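Local coordinates for protein fructokinase (Vibrio cholerae serotype O1, PDB 5F11) that catalyses the ATP-dependent phosphorylation of fructose as a fructokinase of the PfkB (ribokinase-like) carbohydrate kinase family, at residues Phe171-Arg176 against Val200-Glu205; Asp266-Gly271 against Asp290-Ala295. All coordinates share one frame; numbering follows the deposited sequence.

Contact 1. Residues Phe171-Arg176 against Val200-Glu205. With FRU (beta-D-fructofuranose), chain B.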
loop_
_atom_site.group_PDB
_atom_site.type_symbol
_atom_site.label_atom_id
_atom_site.label_comp_id
_atom_site.label_asym_id
_atom_site.label_seq_id
_atom_site.Cartn_x
_atom_site.Cartn_y
_atom_site.Cartn_z
ATOM N N PHE A 171 12.877 -23.995 -7.883
ATOM C CA PHE A 171 12.811 -23.093 -6.738
ATOM C C PHE A 171 13.877 -22.016 -6.798
ATOM O O PHE A 171 15.020 -22.260 -7.201
ATOM C CB PHE A 171 12.937 -23.854 -5.421
ATOM C CG PHE A 171 12.822 -22.981 -4.193
ATOM C CD1 PHE A 171 11.582 -22.528 -3.758
ATOM C CD2 PHE A 171 13.949 -22.627 -3.465
ATOM C CE1 PHE A 171 11.460 -21.737 -2.627
ATOM C CE2 PHE A 171 13.838 -21.840 -2.328
ATOM C CZ PHE A 171 12.587 -21.392 -1.911
ATOM N N ASP A 172 13.478 -20.815 -6.400
ATOM C CA ASP A 172 14.382 -19.683 -6.319
ATOM C C ASP A 172 14.068 -19.006 -5.006
ATOM O O ASP A 172 12.952 -18.542 -4.809
ATOM C CB ASP A 172 14.153 -18.726 -7.493
ATOM C CG ASP A 172 15.011 -17.470 -7.413
ATOM O OD1 ASP A 172 15.662 -17.252 -6.372
ATOM O OD2 ASP A 172 15.030 -16.689 -8.400
ATOM N N PRO A 173 15.043 -18.978 -4.090
ATOM C CA PRO A 173 14.847 -18.285 -2.814
ATOM C C PRO A 173 14.241 -16.901 -3.030
ATOM O O PRO A 173 13.168 -16.666 -2.483
ATOM C CB PRO A 173 16.268 -18.202 -2.254
ATOM C CG PRO A 173 16.909 -19.473 -2.739
ATOM C CD PRO A 173 16.321 -19.715 -4.126
ATOM N N ASN A 174 14.870 -16.052 -3.852
ATOM C CA ASN A 174 14.357 -14.708 -4.125
ATOM C C ASN A 174 13.923 -14.006 -2.831
ATOM O O ASN A 174 12.756 -13.643 -2.665
ATOM C CB ASN A 174 13.191 -14.786 -5.120
ATOM C CG ASN A 174 12.806 -13.429 -5.686
ATOM O OD1 ASN A 174 13.593 -12.782 -6.394
ATOM N ND2 ASN A 174 11.589 -12.988 -5.378
ATOM N N LEU A 175 14.874 -13.839 -1.915
ATOM C CA LEU A 175 14.588 -13.508 -0.517
ATOM C C LEU A 175 14.070 -12.092 -0.302
ATOM O O LEU A 175 14.633 -11.133 -0.833
ATOM C CB LEU A 175 15.844 -13.707 0.337
ATOM C CG LEU A 175 16.489 -15.094 0.429
ATOM C CD1 LEU A 175 17.610 -15.095 1.473
ATOM C CD2 LEU A 175 15.451 -16.173 0.735
ATOM N N ARG A 176 13.000 -11.974 0.488
ATOM C CA ARG A 176 12.473 -10.683 0.942
ATOM C C ARG A 176 12.070 -10.824 2.405
ATOM O O ARG A 176 10.909 -11.122 2.729
ATOM C CB ARG A 176 11.262 -10.234 0.119
ATOM C CG ARG A 176 11.462 -10.281 -1.383
ATOM C CD ARG A 176 12.353 -9.161 -1.910
ATOM N NE ARG A 176 12.294 -9.159 -3.366
ATOM C CZ ARG A 176 13.161 -9.785 -4.155
ATOM N NH1 ARG A 176 14.194 -10.430 -3.631
ATOM N NH2 ARG A 176 12.994 -9.751 -5.474
ATOM N N VAL A 200 17.470 -25.555 -8.719
ATOM C CA VAL A 200 17.580 -24.440 -7.785
ATOM C C VAL A 200 18.507 -23.351 -8.337
ATOM O O VAL A 200 19.559 -23.644 -8.907
ATOM C CB VAL A 200 18.087 -24.885 -6.390
ATOM C CG1 VAL A 200 18.072 -23.714 -5.463
ATOM C CG2 VAL A 200 17.211 -26.025 -5.805
ATOM N N LYS A 201 18.093 -22.098 -8.175
ATOM C CA LYS A 201 18.876 -20.947 -8.600
ATOM C C LYS A 201 19.053 -19.999 -7.423
ATOM O O LYS A 201 18.081 -19.572 -6.825
ATOM C CB LYS A 201 18.174 -20.243 -9.766
ATOM C CG LYS A 201 18.712 -18.872 -10.136
ATOM C CD LYS A 201 17.792 -17.792 -9.618
ATOM C CE LYS A 201 18.200 -16.414 -10.067
ATOM N NZ LYS A 201 17.237 -15.429 -9.506
ATOM N N PHE A 202 20.300 -19.700 -7.074
ATOM C CA PHE A 202 20.604 -18.675 -6.079
ATOM C C PHE A 202 21.333 -17.514 -6.731
ATOM O O PHE A 202 21.949 -17.656 -7.798
ATOM C CB PHE A 202 21.554 -19.185 -4.988
ATOM C CG PHE A 202 21.245 -20.562 -4.472
ATOM C CD1 PHE A 202 20.542 -20.730 -3.295
ATOM C CD2 PHE A 202 21.709 -21.683 -5.131
ATOM C CE1 PHE A 202 20.288 -21.990 -2.806
ATOM C CE2 PHE A 202 21.446 -22.929 -4.656
ATOM C CZ PHE A 202 20.740 -23.089 -3.486
ATOM N N SER A 203 21.280 -16.367 -6.069
ATOM C CA SER A 203 22.310 -15.362 -6.261
ATOM C C SER A 203 23.503 -15.781 -5.390
ATOM O O SER A 203 23.348 -16.513 -4.401
ATOM C CB SER A 203 21.816 -13.970 -5.862
ATOM O OG SER A 203 21.867 -13.798 -4.460
ATOM N N GLU A 204 24.692 -15.329 -5.767
ATOM C CA GLU A 204 25.899 -15.648 -5.022
ATOM C C GLU A 204 25.761 -15.252 -3.556
ATOM O O GLU A 204 26.300 -15.925 -2.677
ATOM C CB GLU A 204 27.106 -14.950 -5.654
ATOM C CG GLU A 204 26.727 -13.874 -6.670
ATOM C CD GLU A 204 27.936 -13.244 -7.328
ATOM O OE1 GLU A 204 28.985 -13.917 -7.405
ATOM O OE2 GLU A 204 27.840 -12.074 -7.763
ATOM N N GLU A 205 25.035 -14.167 -3.294
ATOM C CA GLU A 205 24.847 -13.680 -1.928
ATOM C C GLU A 205 23.913 -14.599 -1.143
ATOM O O GLU A 205 24.237 -15.000 -0.028
ATOM C CB GLU A 205 24.297 -12.246 -1.924
ATOM C CG GLU A 205 25.288 -11.165 -2.353
ATOM C CD GLU A 205 25.618 -11.157 -3.855
ATOM O OE1 GLU A 205 26.327 -10.218 -4.289
ATOM O OE2 GLU A 205 25.184 -12.067 -4.596
HETATM C C1 FRU B . 8.452 -9.385 -4.588
HETATM C C2 FRU B . 9.273 -8.516 -5.489
HETATM C C3 FRU B . 8.383 -7.758 -6.419
HETATM C C4 FRU B . 9.245 -7.597 -7.593
HETATM C C5 FRU B . 9.896 -8.928 -7.626
HETATM C C6 FRU B . 11.162 -8.810 -8.410
HETATM O O1 FRU B . 7.756 -10.347 -5.295
HETATM O O2 FRU B . 10.005 -7.676 -4.664
HETATM O O3 FRU B . 7.984 -6.547 -5.914
HETATM O O4 FRU B . 8.539 -7.357 -8.745
HETATM O O5 FRU B . 10.131 -9.292 -6.293
HETATM O O6 FRU B . 11.974 -9.917 -8.261
#

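Contact 2. Residues Asp266-Gly271 against Asp290-Ala295. With FRU (beta-D-fructofuranose), chain B.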
loop_
_atom_site.group_PDB
_atom_site.type_symbol
_atom_site.label_atom_id
_atom_site.label_comp_id
_atom_site.label_asym_id
_atom_site.label_seq_id
_atom_site.Cartn_x
_atom_site.Cartn_y
_atom_site.Cartn_z
ATOM N N ASP A 266 14.253 -12.672 -12.291
ATOM C CA ASP A 266 13.056 -13.390 -12.697
ATOM C C ASP A 266 13.087 -13.674 -14.201
ATOM O O ASP A 266 12.658 -14.744 -14.648
ATOM C CB ASP A 266 11.789 -12.619 -12.307
ATOM C CG ASP A 266 11.719 -12.327 -10.820
ATOM O OD1 ASP A 266 12.281 -13.118 -10.035
ATOM O OD2 ASP A 266 11.113 -11.305 -10.429
ATOM N N ALA A 267 13.601 -12.722 -14.974
ATOM C CA ALA A 267 13.730 -12.913 -16.420
ATOM C C ALA A 267 14.743 -14.015 -16.707
ATOM O O ALA A 267 14.534 -14.849 -17.586
ATOM C CB ALA A 267 14.142 -11.634 -17.090
ATOM N N PHE A 268 15.835 -14.014 -15.953
ATOM C CA PHE A 268 16.785 -15.119 -15.994
ATOM C C PHE A 268 16.023 -16.435 -15.843
ATOM O O PHE A 268 16.121 -17.308 -16.698
ATOM C CB PHE A 268 17.833 -14.965 -14.887
ATOM C CG PHE A 268 18.904 -16.020 -14.907
ATOM C CD1 PHE A 268 20.114 -15.787 -15.553
ATOM C CD2 PHE A 268 18.713 -17.244 -14.257
ATOM C CE1 PHE A 268 21.112 -16.757 -15.566
ATOM C CE2 PHE A 268 19.710 -18.222 -14.259
ATOM C CZ PHE A 268 20.914 -17.986 -14.913
ATOM N N VAL A 269 15.223 -16.546 -14.784
ATOM C CA VAL A 269 14.499 -17.780 -14.492
ATOM C C VAL A 269 13.504 -18.103 -15.605
ATOM O O VAL A 269 13.238 -19.278 -15.908
ATOM C CB VAL A 269 13.765 -17.708 -13.125
ATOM C CG1 VAL A 269 12.994 -18.986 -12.868
ATOM C CG2 VAL A 269 14.740 -17.467 -11.995
ATOM N N GLY A 270 12.969 -17.052 -16.221
ATOM C CA GLY A 270 12.032 -17.195 -17.323
ATOM C C GLY A 270 12.630 -17.973 -18.476
ATOM O O GLY A 270 12.099 -19.007 -18.887
ATOM N N GLY A 271 13.757 -17.485 -18.982
ATOM C CA GLY A 271 14.413 -18.117 -20.111
ATOM C C GLY A 271 14.809 -19.549 -19.814
ATOM O O GLY A 271 14.533 -20.463 -20.602
ATOM N N ASP A 290 22.484 -24.542 -23.018
ATOM C CA ASP A 290 21.761 -23.666 -23.923
ATOM C C ASP A 290 20.769 -22.854 -23.121
ATOM O O ASP A 290 20.673 -21.642 -23.293
ATOM C CB ASP A 290 21.055 -24.481 -25.008
ATOM C CG ASP A 290 20.288 -23.618 -25.982
ATOM O OD1 ASP A 290 20.910 -23.096 -26.934
ATOM O OD2 ASP A 290 19.057 -23.469 -25.801
ATOM N N ALA A 291 20.052 -23.525 -22.222
ATOM C CA ALA A 291 19.040 -22.872 -21.392
ATOM C C ALA A 291 19.630 -21.726 -20.589
ATOM O O ALA A 291 19.031 -20.650 -20.522
ATOM C CB ALA A 291 18.342 -23.891 -20.454
ATOM N N VAL A 292 20.802 -21.954 -19.997
ATOM C CA VAL A 292 21.483 -20.927 -19.202
ATOM C C VAL A 292 21.986 -19.771 -20.088
ATOM O O VAL A 292 22.163 -18.643 -19.618
ATOM C CB VAL A 292 22.643 -21.523 -18.347
ATOM C CG1 VAL A 292 23.231 -20.473 -17.426
ATOM C CG2 VAL A 292 22.146 -22.689 -17.511
ATOM N N LYS A 293 22.199 -20.055 -21.372
ATOM C CA LYS A 293 22.532 -19.015 -22.353
ATOM C C LYS A 293 21.327 -18.125 -22.677
ATOM O O LYS A 293 21.449 -16.915 -22.757
ATOM C CB LYS A 293 23.089 -19.649 -23.627
ATOM C CG LYS A 293 22.983 -18.777 -24.858
ATOM C CD LYS A 293 24.234 -18.895 -25.714
ATOM C CE LYS A 293 24.056 -18.147 -27.023
ATOM N NZ LYS A 293 22.866 -18.662 -27.767
ATOM N N TRP A 294 20.158 -18.727 -22.846
ATOM C CA TRP A 294 18.929 -17.953 -22.975
ATOM C C TRP A 294 18.652 -17.149 -21.687
ATOM O O TRP A 294 18.297 -15.968 -21.740
ATOM C CB TRP A 294 17.741 -18.874 -23.284
ATOM C CG TRP A 294 17.593 -19.292 -24.731
ATOM C CD1 TRP A 294 18.554 -19.859 -25.542
ATOM C CD2 TRP A 294 16.401 -19.212 -25.524
ATOM N NE1 TRP A 294 18.028 -20.112 -26.786
ATOM C CE2 TRP A 294 16.711 -19.728 -26.801
ATOM C CE3 TRP A 294 15.100 -18.757 -25.276
ATOM C CZ2 TRP A 294 15.768 -19.792 -27.827
ATOM C CZ3 TRP A 294 14.172 -18.814 -26.298
ATOM C CH2 TRP A 294 14.508 -19.330 -27.556
ATOM N N ALA A 295 18.809 -17.797 -20.534
ATOM C CA ALA A 295 18.586 -17.142 -19.253
ATOM C C ALA A 295 19.455 -15.896 -19.058
ATOM O O ALA A 295 18.999 -14.890 -18.515
ATOM C CB ALA A 295 18.818 -18.122 -18.124
HETATM C C1 FRU B . 8.452 -9.385 -4.588
HETATM C C2 FRU B . 9.273 -8.516 -5.489
HETATM C C3 FRU B . 8.383 -7.758 -6.419
HETATM C C4 FRU B . 9.245 -7.597 -7.593
HETATM C C5 FRU B . 9.896 -8.928 -7.626
HETATM C C6 FRU B . 11.162 -8.810 -8.410
HETATM O O1 FRU B . 7.756 -10.347 -5.295
HETATM O O2 FRU B . 10.005 -7.676 -4.664
HETATM O O3 FRU B . 7.984 -6.547 -5.914
HETATM O O4 FRU B . 8.539 -7.357 -8.745
HETATM O O5 FRU B . 10.131 -9.292 -6.293
HETATM O O6 FRU B . 11.974 -9.917 -8.261
#

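Contact 1. Residues Phe171-Arg176 against Val200-Glu205
Phe171 and Val200 pair as parallel neighbours, their CA atoms 5.1 Å apart, and the link is made by Lys201 N, which donates to Phe171 O at 3.2 Å. The same carbonyl also takes a CA-H...O contact from Val200 CA. One residue on, Asp172 and Lys201 reach each other on the sheet face away from Phe171 and Val200. There Lys201 NZ forms a salt bridge with Asp172 OD2 at 2.8 Å, coming to the syn side of the carboxylate but 33° out of its plane. The lysine chain turns about its CB-CG bond (chi2 -103°), which lays CD alongside the carboxylate, 3.2 Å from Asp172 OD2, before the ammonium arrives.

Strands 168-172 and 199-203, with helix 186-194 between them, form a beta-alpha-beta unit of the central sheet in the ribokinase-like fold. Phe171 packs on that helix through Val190 and Ala193, while Val269 of helix 264-277 covers the salt bridge. Lys201 is one of the residues seen to bind ADP, so the salt bridge lies beside the nucleotide site. Past the strand, Pro173 sets CD 3.2 Å from Lys201 O and brings CG to Phe202 CD1 at 3.9 Å, the pyrrolidine lying obliquely to the ring.

The loop beyond adds Arg176 to the fructose site, which Asp26, Asp30 and the backbone of Gly45 and Ala46 also line. Arg176 NE donates to fructose O2 at 3.0 Å in an almost straight bond (178°), and Arg176 NH2 to O5. Leu175 O accepts from Arg176 NH1 at 2.9 Å; Asn174 ND2 lies above one guanidinium face, toward its rim.

Contact 2. Residues Asp266-Gly271 against Asp290-Ala295
Helix 264-277 of the PfkB fold, which presents Asp266 to the fructose, packs here against helix 285-301, and Phe268 and Ala295 form the centre of the joint. The two short helical segments run roughly antiparallel, at 145°, with axes approaching to 7.7 Å. Ala295 CB sits almost squarely over the Phe268 ring, 3.6 Å from its centroid and 7° off the normal, a CH-pi contact that leaves the methyl nearly equidistant from the ring carbons. CG anti to the backbone N (chi1 -177°) sends the ring toward helix 285-301, where one face receives the methyl. Backbones close in as well: Phe268 CA makes a CA-H...O contact with Ala295 O at 3.4 Å, and Phe268 O is 3.2 Å from Ala295 CB. At the far end of the ring, Phe268 CZ meets Val292 CG1 obliquely at 4.2 Å.

One turn further along, Gly271 has no side chain to hold the helices apart, and its CA comes within 4.4 Å of Ala295 CA. No hydrogen bond crosses between the segments, so the joint rests on fitted apolar surfaces and weak C-H contacts.

At the other end of its segment, Asp266 OD2 accepts the O6 hydroxyl of fructose at 2.7 Å and also takes a bond from Asn49 ND2. Around this pair, Val269 and Asp266 lean on Val50 of helix 46-56, Arg275 of helix 264-277 forms a salt bridge with Asp290, and Trp294 turns to helix 315-322, where its ring meets Tyr319 nearly at right angles.

Overall arrangement
Both contacts are buried, their centres 14 Å apart, but they join different layers of the fold. Contact 1 ties two parallel strands of the central sheet and is held by a backbone hydrogen bond and a salt bridge; contact 2 ties two helices through apolar packing, with a CH-pi and a CA-H...O contact and no hydrogen bond between them. They meet directly where Val269 of helix 264-277 packs against Asp172 and Lys201, and Phe268 approaches the lysine chain, so this helix lies on the sheet and on helix 285-301 alike. Each also supplies a ligand residue, a cationic one from the loop after strand 168-172 and an acidic one from helix 264-277, so both reach the same fructose.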